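Local coordinates for protein PppA (Pseudomonas aeruginosa, PDB 6JKV) that probably removes phosphate from serine and threonine residues of proteins as a manganese-binding PP2C-type phosphatase, and is a key regulator of type VI secretion, at residues 55-61 with 121-127; 210-216 with 252-258. All coordinates share one frame; numbering follows the deposited sequence.

Contact 1 (55-61 with 121-127)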
ATOM      1  N   GLY A  55      12.753  -8.526  -0.056  1.00 16.41           N
ATOM      2  CA  GLY A  55      12.329  -7.762   1.132  1.00 16.46           C
ATOM      3  C   GLY A  55      11.420  -6.605   0.757  1.00 15.48           C
ATOM      4  O   GLY A  55      11.572  -5.546   1.344  1.00 15.08           O
ATOM      5  N   LEU A  56      10.508  -6.809  -0.195  1.00 16.22           N
ATOM      6  CA  LEU A  56       9.669  -5.727  -0.763  1.00 16.67           C
ATOM      7  C   LEU A  56       8.207  -6.152  -0.765  1.00 17.56           C
ATOM      8  O   LEU A  56       7.905  -7.274  -1.217  1.00 19.38           O
ATOM      9  CB  LEU A  56      10.108  -5.404  -2.191  1.00 17.65           C
ATOM     10  CG  LEU A  56       9.446  -4.163  -2.791  1.00 17.12           C
ATOM     11  CD1 LEU A  56       9.732  -2.933  -1.946  1.00 15.80           C
ATOM     12  CD2 LEU A  56       9.930  -3.942  -4.216  1.00 18.66           C
ATOM     13  N   TRP A  57       7.342  -5.266  -0.281  1.00 16.40           N
ATOM     14  CA  TRP A  57       5.874  -5.472  -0.276  1.00 16.18           C
ATOM     15  C   TRP A  57       5.205  -4.162  -0.663  1.00 15.41           C
ATOM     16  O   TRP A  57       5.544  -3.129  -0.078  1.00 15.80           O
ATOM     17  CB  TRP A  57       5.412  -5.981   1.087  1.00 15.77           C
ATOM     18  CG  TRP A  57       6.157  -7.212   1.490  1.00 16.20           C
ATOM     19  CD1 TRP A  57       5.858  -8.497   1.154  1.00 16.91           C
ATOM     20  CD2 TRP A  57       7.353  -7.270   2.283  1.00 16.04           C
ATOM     21  NE1 TRP A  57       6.779  -9.354   1.692  1.00 18.19           N
ATOM     22  CE2 TRP A  57       7.702  -8.628   2.400  1.00 17.31           C
ATOM     23  CE3 TRP A  57       8.148  -6.312   2.913  1.00 17.09           C
ATOM     24  CZ2 TRP A  57       8.814  -9.050   3.128  1.00 17.47           C
ATOM     25  CZ3 TRP A  57       9.248  -6.729   3.632  1.00 17.57           C
ATOM     26  CH2 TRP A  57       9.577  -8.077   3.730  1.00 17.14           C
ATOM     27  N   VAL A  58       4.305  -4.222  -1.635  1.00 15.88           N
ATOM     28  CA  VAL A  58       3.717  -3.013  -2.259  1.00 16.36           C
ATOM     29  C   VAL A  58       2.214  -3.232  -2.381  1.00 15.97           C
ATOM     30  O   VAL A  58       1.802  -4.340  -2.754  1.00 17.17           O
ATOM     31  CB  VAL A  58       4.364  -2.715  -3.624  1.00 16.62           C
ATOM     32  CG1 VAL A  58       3.694  -1.532  -4.305  1.00 16.11           C
ATOM     33  CG2 VAL A  58       5.866  -2.484  -3.501  1.00 17.24           C
ATOM     34  N   VAL A  59       1.442  -2.196  -2.070  1.00 15.91           N
ATOM     35  CA  VAL A  59       0.018  -2.077  -2.469  1.00 16.49           C
ATOM     36  C   VAL A  59      -0.168  -0.727  -3.168  1.00 16.88           C
ATOM     37  O   VAL A  59       0.321   0.282  -2.647  1.00 16.91           O
ATOM     38  CB  VAL A  59      -0.914  -2.234  -1.263  1.00 16.27           C
ATOM     39  CG1 VAL A  59      -2.356  -1.916  -1.634  1.00 16.60           C
ATOM     40  CG2 VAL A  59      -0.802  -3.623  -0.651  1.00 17.06           C
ATOM     41  N   ALA A  60      -0.847  -0.726  -4.315  1.00 17.14           N
ATOM     42  CA  ALA A  60      -1.108   0.484  -5.124  1.00 17.26           C
ATOM     43  C   ALA A  60      -2.589   0.547  -5.499  1.00 17.24           C
ATOM     44  O   ALA A  60      -3.085  -0.406  -6.111  1.00 18.21           O
ATOM     45  CB  ALA A  60      -0.220   0.484  -6.347  1.00 16.78           C
ATOM     46  N   ASP A  61      -3.258   1.637  -5.135  1.00 17.81           N
ATOM     47  CA  ASP A  61      -4.688   1.863  -5.446  1.00 18.50           C
ATOM     48  C   ASP A  61      -4.778   2.751  -6.689  1.00 19.14           C
ATOM     49  O   ASP A  61      -4.556   3.967  -6.574  1.00 18.84           O
ATOM     50  CB  ASP A  61      -5.428   2.480  -4.258  1.00 18.55           C
ATOM     51  CG  ASP A  61      -6.918   2.636  -4.507  1.00 19.26           C
ATOM     52  OD1 ASP A  61      -7.332   2.522  -5.680  1.00 18.63           O
ATOM     53  OD2 ASP A  61      -7.655   2.887  -3.534  1.00 18.89           O
ATOM     54  N   SER A 121      -2.289   6.471  -9.378  1.00 20.81           N
ATOM     55  CA  SER A 121      -2.390   5.393  -8.380  1.00 20.19           C
ATOM     56  C   SER A 121      -1.699   5.837  -7.102  1.00 19.48           C
ATOM     57  O   SER A 121      -0.639   6.472  -7.170  1.00 18.84           O
ATOM     58  CB  SER A 121      -1.814   4.098  -8.894  1.00 20.46           C
ATOM     59  OG  SER A 121      -1.751   3.126  -7.858  1.00 19.94           O
ATOM     60  N   THR A 122      -2.311   5.516  -5.973  1.00 19.32           N
ATOM     61  CA  THR A 122      -1.648   5.637  -4.660  1.00 18.57           C
ATOM     62  C   THR A 122      -0.536   4.590  -4.591  1.00 17.18           C
ATOM     63  O   THR A 122      -0.475   3.665  -5.443  1.00 16.26           O
ATOM     64  CB  THR A 122      -2.647   5.470  -3.513  1.00 18.51           C
ATOM     65  OG1 THR A 122      -2.835   4.059  -3.378  1.00 17.69           O
ATOM     66  CG2 THR A 122      -3.956   6.187  -3.772  1.00 19.43           C
ATOM     67  N   LEU A 123       0.328   4.735  -3.603  1.00 16.66           N
ATOM     68  CA  LEU A 123       1.349   3.716  -3.318  1.00 17.03           C
ATOM     69  C   LEU A 123       1.573   3.638  -1.819  1.00 16.06           C
ATOM     70  O   LEU A 123       1.609   4.683  -1.180  1.00 17.34           O
ATOM     71  CB  LEU A 123       2.653   4.061  -4.037  1.00 17.74           C
ATOM     72  CG  LEU A 123       3.797   3.121  -3.676  1.00 17.80           C
ATOM     73  CD1 LEU A 123       4.415   2.517  -4.919  1.00 20.19           C
ATOM     74  CD2 LEU A 123       4.832   3.822  -2.818  1.00 18.28           C
ATOM     75  N   VAL A 124       1.730   2.422  -1.310  1.00 15.89           N
ATOM     76  CA  VAL A 124       2.322   2.160   0.027  1.00 16.07           C
ATOM     77  C   VAL A 124       3.237   0.950  -0.134  1.00 15.39           C
ATOM     78  O   VAL A 124       2.793  -0.070  -0.692  1.00 15.70           O
ATOM     79  CB  VAL A 124       1.247   1.957   1.114  1.00 16.10           C
ATOM     80  CG1 VAL A 124       0.273   0.848   0.773  1.00 15.73           C
ATOM     81  CG2 VAL A 124       1.877   1.706   2.471  1.00 16.51           C
ATOM     82  N   LEU A 125       4.488   1.082   0.281  1.00 14.42           N
ATOM     83  CA  LEU A 125       5.447  -0.040   0.238  1.00 14.74           C
ATOM     84  C   LEU A 125       6.116  -0.150   1.604  1.00 15.11           C
ATOM     85  O   LEU A 125       6.143   0.839   2.355  1.00 14.21           O
ATOM     86  CB  LEU A 125       6.442   0.122  -0.920  1.00 14.58           C
ATOM     87  CG  LEU A 125       7.553   1.161  -0.786  1.00 16.13           C
ATOM     88  CD1 LEU A 125       8.788   0.581  -0.110  1.00 16.75           C
ATOM     89  CD2 LEU A 125       7.930   1.706  -2.159  1.00 17.10           C
ATOM     90  N   LEU A 126       6.556  -1.364   1.915  1.00 15.25           N
ATOM     91  CA  LEU A 126       7.467  -1.656   3.041  1.00 15.34           C
ATOM     92  C   LEU A 126       8.654  -2.433   2.474  1.00 15.31           C
ATOM     93  O   LEU A 126       8.433  -3.406   1.743  1.00 16.14           O
ATOM     94  CB  LEU A 126       6.716  -2.446   4.113  1.00 14.99           C
ATOM     95  CG  LEU A 126       7.574  -3.023   5.235  1.00 15.45           C
ATOM     96  CD1 LEU A 126       7.934  -1.937   6.235  1.00 14.83           C
ATOM     97  CD2 LEU A 126       6.868  -4.185   5.920  1.00 15.18           C
ATOM     98  N   ALA A 127       9.866  -1.984   2.771  1.00 15.37           N
ATOM     99  CA  ALA A 127      11.114  -2.684   2.418  1.00 16.32           C
ATOM    100  C   ALA A 127      11.853  -3.000   3.713  1.00 16.73           C
ATOM    101  O   ALA A 127      11.950  -2.101   4.569  1.00 16.88           O
ATOM    102  CB  ALA A 127      11.947  -1.837   1.498  1.00 17.11           C
TER
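Thr-122 OG1 is held by two groups: it accepts the backbone N-H of Asp-61 across the contact, at 3.0 Å from Asp-61 N, and it is also hydrogen-bonded to the hydroxyl of Ser-141. A chi1 of 80° puts OG1 between the residue's own backbone N and carbonyl carbon, within reach of Asp-61 N. The return bond, from Thr-122 N to Asp-61 O at 2.8 Å, reaches the oxygen from above the carbonyl plane. Beside it, Ser-121 OG donates to Thr-122 O on an in-plane lone pair. This end of the strand carries Asp-61, whose OD1 and OD2 each bind a manganese ion. Beyond it the pairing turns regular, as 56-61 and 123-127 run antiparallel in one of the two sheets of the PP2C beta-sandwich. Val-59 and Val-124 exchange straight backbone bonds, and Trp-57 and Leu-126 form the next hydrogen-bonded pair. Leu-126 O lies at the edge of the Trp-57 ring, 3.1 Å from CE3; the two side chains cross at an angle, with Leu-126 CD2 in apolar contact with CE3. On the other face Val-58 and Leu-125 lie side by side, CG2 of Val-58 being 3.7 Å from CB of Leu-125, and helix 89-114 packs over Leu-56, Leu-123 and Leu-125.

Contact 2 (210-216 with 252-258); sequences LLCSDGL and DNITALV
Asp-252 reaches across to Gly-215 and Asp-214, in the turn that follows strand 208-212. Its CB lies 3.8 Å from Gly-215 CA, against a backbone with no side chain in the way. CG comes next, swung anti to the backbone N (chi1 -162°), which carries the carboxylate toward Asp-214. There the branches part: OD1 takes a weak hydrogen bond from the N-H of Asn-253, while OD2 stops 2.9 Å from Asp-214 OD1. The side chains cross at about a right angle, with the carboxylate planes 77° apart, and these two oxygens bind the same manganese ion, which Asp-61 also binds. Asp-214 OD2, for its part, forms a salt bridge with Lys-218. A water ties the two backbones together, donating to Gly-215 O at 2.6 Å and accepting from Asp-252 N.

Away from the metal, the segments become neighbouring antiparallel strands. Leu-211 and Leu-257 trade two backbone bonds of 2.8 Å, from the N of each to the O of the other. Just past the end of strand 208-212, Ser-213 OG accepts the N-H of Thr-255 and is also hydrogen-bonded to Asp-46. Leu-216 crosses Ile-254 at an angle, their CD1 methyls 3.8 Å apart, and sets its CD2 near Ala-256 CB. Two carboxylates this close would be expected to repel each other; the shared manganese, with Lys-218 nearby, probably offsets this.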
ATOM      1  N   LEU A 210       0.503  -4.679   8.050  1.00 15.92           N
ATOM      2  CA  LEU A 210      -0.601  -4.717   7.072  1.00 15.92           C
ATOM      3  C   LEU A 210      -0.453  -3.535   6.118  1.00 14.82           C
ATOM      4  O   LEU A 210      -0.466  -2.389   6.591  1.00 14.36           O
ATOM      5  CB  LEU A 210      -1.942  -4.652   7.804  1.00 16.91           C
ATOM      6  CG  LEU A 210      -3.135  -4.380   6.891  1.00 17.09           C
ATOM      7  CD1 LEU A 210      -3.441  -5.610   6.052  1.00 17.09           C
ATOM      8  CD2 LEU A 210      -4.351  -3.947   7.691  1.00 17.21           C
ATOM      9  N   LEU A 211      -0.295  -3.842   4.836  1.00 15.35           N
ATOM     10  CA  LEU A 211      -0.449  -2.880   3.725  1.00 15.30           C
ATOM     11  C   LEU A 211      -1.845  -3.090   3.135  1.00 15.73           C
ATOM     12  O   LEU A 211      -2.235  -4.260   2.870  1.00 15.20           O
ATOM     13  CB  LEU A 211       0.636  -3.125   2.675  1.00 15.28           C
ATOM     14  CG  LEU A 211       2.080  -2.886   3.116  1.00 16.07           C
ATOM     15  CD1 LEU A 211       2.643  -4.058   3.912  1.00 17.29           C
ATOM     16  CD2 LEU A 211       2.954  -2.632   1.893  1.00 17.15           C
ATOM     17  N   CYS A 212      -2.594  -2.012   2.933  1.00 15.88           N
ATOM     18  CA  CYS A 212      -3.973  -2.148   2.415  1.00 16.81           C
ATOM     19  C   CYS A 212      -4.380  -0.909   1.629  1.00 16.72           C
ATOM     20  O   CYS A 212      -3.804   0.179   1.836  1.00 15.84           O
ATOM     21  CB  CYS A 212      -4.968  -2.441   3.537  1.00 17.78           C
ATOM     22  SG  CYS A 212      -5.259  -1.080   4.699  1.00 17.12           S
ATOM     23  N   SER A 213      -5.328  -1.105   0.723  1.00 15.87           N
ATOM     24  CA  SER A 213      -6.033  -0.010   0.037  1.00 16.77           C
ATOM     25  C   SER A 213      -7.172   0.446   0.941  1.00 17.36           C
ATOM     26  O   SER A 213      -7.522  -0.298   1.884  1.00 16.94           O
ATOM     27  CB  SER A 213      -6.512  -0.429  -1.320  1.00 17.39           C
ATOM     28  OG  SER A 213      -7.491  -1.457  -1.233  1.00 18.40           O
ATOM     29  N   ASP A 214      -7.723   1.624   0.662  1.00 19.35           N
ATOM     30  CA  ASP A 214      -8.781   2.237   1.503  1.00 19.60           C
ATOM     31  C   ASP A 214     -10.021   1.333   1.518  1.00 19.94           C
ATOM     32  O   ASP A 214     -10.811   1.442   2.456  1.00 19.84           O
ATOM     33  CB  ASP A 214      -9.105   3.659   1.045  1.00 20.12           C
ATOM     34  CG  ASP A 214      -9.567   3.750  -0.399  1.00 20.55           C
ATOM     35  OD1 ASP A 214      -9.364   2.770  -1.151  1.00 20.25           O
ATOM     36  OD2 ASP A 214     -10.128   4.799  -0.758  1.00 18.89           O
ATOM     37  N   GLY A 215     -10.170   0.451   0.527  1.00 20.21           N
ATOM     38  CA  GLY A 215     -11.304  -0.485   0.446  1.00 20.53           C
ATOM     39  C   GLY A 215     -11.436  -1.355   1.682  1.00 19.67           C
ATOM     40  O   GLY A 215     -12.584  -1.750   1.996  1.00 18.84           O
ATOM     41  N   LEU A 216     -10.328  -1.633   2.377  1.00 18.59           N
ATOM     42  CA  LEU A 216     -10.356  -2.448   3.619  1.00 19.36           C
ATOM     43  C   LEU A 216     -10.754  -1.574   4.810  1.00 20.43           C
ATOM     44  O   LEU A 216     -11.751  -1.928   5.494  1.00 20.29           O
ATOM     45  CB  LEU A 216      -9.001  -3.117   3.849  1.00 18.33           C
ATOM     46  CG  LEU A 216      -8.866  -3.874   5.169  1.00 18.77           C
ATOM     47  CD1 LEU A 216      -9.919  -4.972   5.291  1.00 19.13           C
ATOM     48  CD2 LEU A 216      -7.474  -4.454   5.303  1.00 18.47           C
ATOM     49  N   ASP A 252     -15.564  -0.663  -2.554  1.00 24.04           N
ATOM     50  CA  ASP A 252     -14.311  -0.375  -3.298  1.00 23.52           C
ATOM     51  C   ASP A 252     -13.550  -1.682  -3.547  1.00 23.23           C
ATOM     52  O   ASP A 252     -13.836  -2.686  -2.863  1.00 24.63           O
ATOM     53  CB  ASP A 252     -13.445   0.623  -2.521  1.00 22.61           C
ATOM     54  CG  ASP A 252     -12.372   1.297  -3.359  1.00 21.86           C
ATOM     55  OD1 ASP A 252     -12.275   0.981  -4.564  1.00 23.43           O
ATOM     56  OD2 ASP A 252     -11.641   2.128  -2.800  1.00 21.55           O
ATOM     57  N   ASN A 253     -12.620  -1.668  -4.507  1.00 23.02           N
ATOM     58  CA  ASN A 253     -11.571  -2.708  -4.631  1.00 21.57           C
ATOM     59  C   ASN A 253     -10.926  -2.835  -3.252  1.00 20.12           C
ATOM     60  O   ASN A 253     -10.621  -1.799  -2.640  1.00 19.10           O
ATOM     61  CB  ASN A 253     -10.513  -2.365  -5.679  1.00 21.41           C
ATOM     62  CG  ASN A 253     -11.079  -2.103  -7.062  1.00 22.44           C
ATOM     63  OD1 ASN A 253     -10.442  -1.429  -7.869  1.00 22.30           O
ATOM     64  ND2 ASN A 253     -12.251  -2.649  -7.354  1.00 24.16           N
ATOM     65  N   ILE A 254     -10.751  -4.054  -2.764  1.00 19.33           N
ATOM     66  CA  ILE A 254     -10.219  -4.292  -1.400  1.00 20.39           C
ATOM     67  C   ILE A 254      -8.997  -5.188  -1.538  1.00 19.82           C
ATOM     68  O   ILE A 254      -9.140  -6.298  -2.067  1.00 21.62           O
ATOM     69  CB  ILE A 254     -11.294  -4.882  -0.468  1.00 21.68           C
ATOM     70  CG1 ILE A 254     -10.682  -5.307   0.866  1.00 21.77           C
ATOM     71  CG2 ILE A 254     -12.057  -6.016  -1.137  1.00 23.18           C
ATOM     72  CD1 ILE A 254     -11.695  -5.406   1.986  1.00 22.56           C
ATOM     73  N   THR A 255      -7.841  -4.689  -1.100  1.00 18.79           N
ATOM     74  CA  THR A 255      -6.569  -5.440  -1.137  1.00 19.48           C
ATOM     75  C   THR A 255      -5.947  -5.427   0.257  1.00 18.80           C
ATOM     76  O   THR A 255      -5.966  -4.364   0.911  1.00 19.10           O
ATOM     77  CB  THR A 255      -5.610  -4.860  -2.181  1.00 19.05           C
ATOM     78  OG1 THR A 255      -6.303  -4.826  -3.428  1.00 20.46           O
ATOM     79  CG2 THR A 255      -4.341  -5.678  -2.309  1.00 18.60           C
ATOM     80  N   ALA A 256      -5.427  -6.574   0.682  1.00 18.44           N
ATOM     81  CA  ALA A 256      -4.718  -6.729   1.964  1.00 18.17           C
ATOM     82  C   ALA A 256      -3.440  -7.522   1.711  1.00 17.41           C
ATOM     83  O   ALA A 256      -3.473  -8.515   0.957  1.00 18.61           O
ATOM     84  CB  ALA A 256      -5.606  -7.399   2.985  1.00 19.04           C
ATOM     85  N   LEU A 257      -2.348  -7.049   2.296  1.00 17.02           N
ATOM     86  CA  LEU A 257      -1.033  -7.723   2.249  1.00 16.66           C
ATOM     87  C   LEU A 257      -0.466  -7.717   3.665  1.00 16.72           C
ATOM     88  O   LEU A 257      -0.315  -6.617   4.245  1.00 16.07           O
ATOM     89  CB  LEU A 257      -0.126  -6.983   1.265  1.00 15.53           C
ATOM     90  CG  LEU A 257       1.038  -7.791   0.702  1.00 16.17           C
ATOM     91  CD1 LEU A 257       1.420  -7.300  -0.694  1.00 16.00           C
ATOM     92  CD2 LEU A 257       2.220  -7.705   1.651  1.00 16.28           C
ATOM     93  N   VAL A 258      -0.207  -8.905   4.208  1.00 16.77           N
ATOM     94  CA  VAL A 258       0.274  -9.067   5.605  1.00 16.85           C
ATOM     95  C   VAL A 258       1.698  -9.612   5.564  1.00 17.25           C
ATOM     96  O   VAL A 258       1.969 -10.540   4.783  1.00 18.56           O
ATOM     97  CB  VAL A 258      -0.671  -9.937   6.453  1.00 17.37           C
ATOM     98  CG1 VAL A 258      -0.013 -10.384   7.756  1.00 18.12           C
ATOM     99  CG2 VAL A 258      -1.956  -9.182   6.738  1.00 16.60           C
TER
HETATM  100  O   HOH W   1     -14.397  -2.047   0.090  1.00 25.00           O

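Contacts 1 and 2 come from the two facing sheets of the sandwich, their centres about 11 Å apart, and they illustrate how paired strands and the turns at their ends can bring ligands from opposite sheets to one metal site. Asp-61 of contact 1 binds both manganese ions: through OD1 it shares one with Gly-62 O, and through OD2 it shares the other with Asp-214 and Asp-252 of contact 2. Asp-61 OD2 lies 2.9 Å from Asp-214 OD1 and 4.1 Å from Asp-252 OD2. Farther from the metals, leucine methyls pack against backbone carbonyls, with Leu-211 CD2 3.3 Å from Trp-57 O and Leu-257 CD1 3.6 Å from Val-58 O.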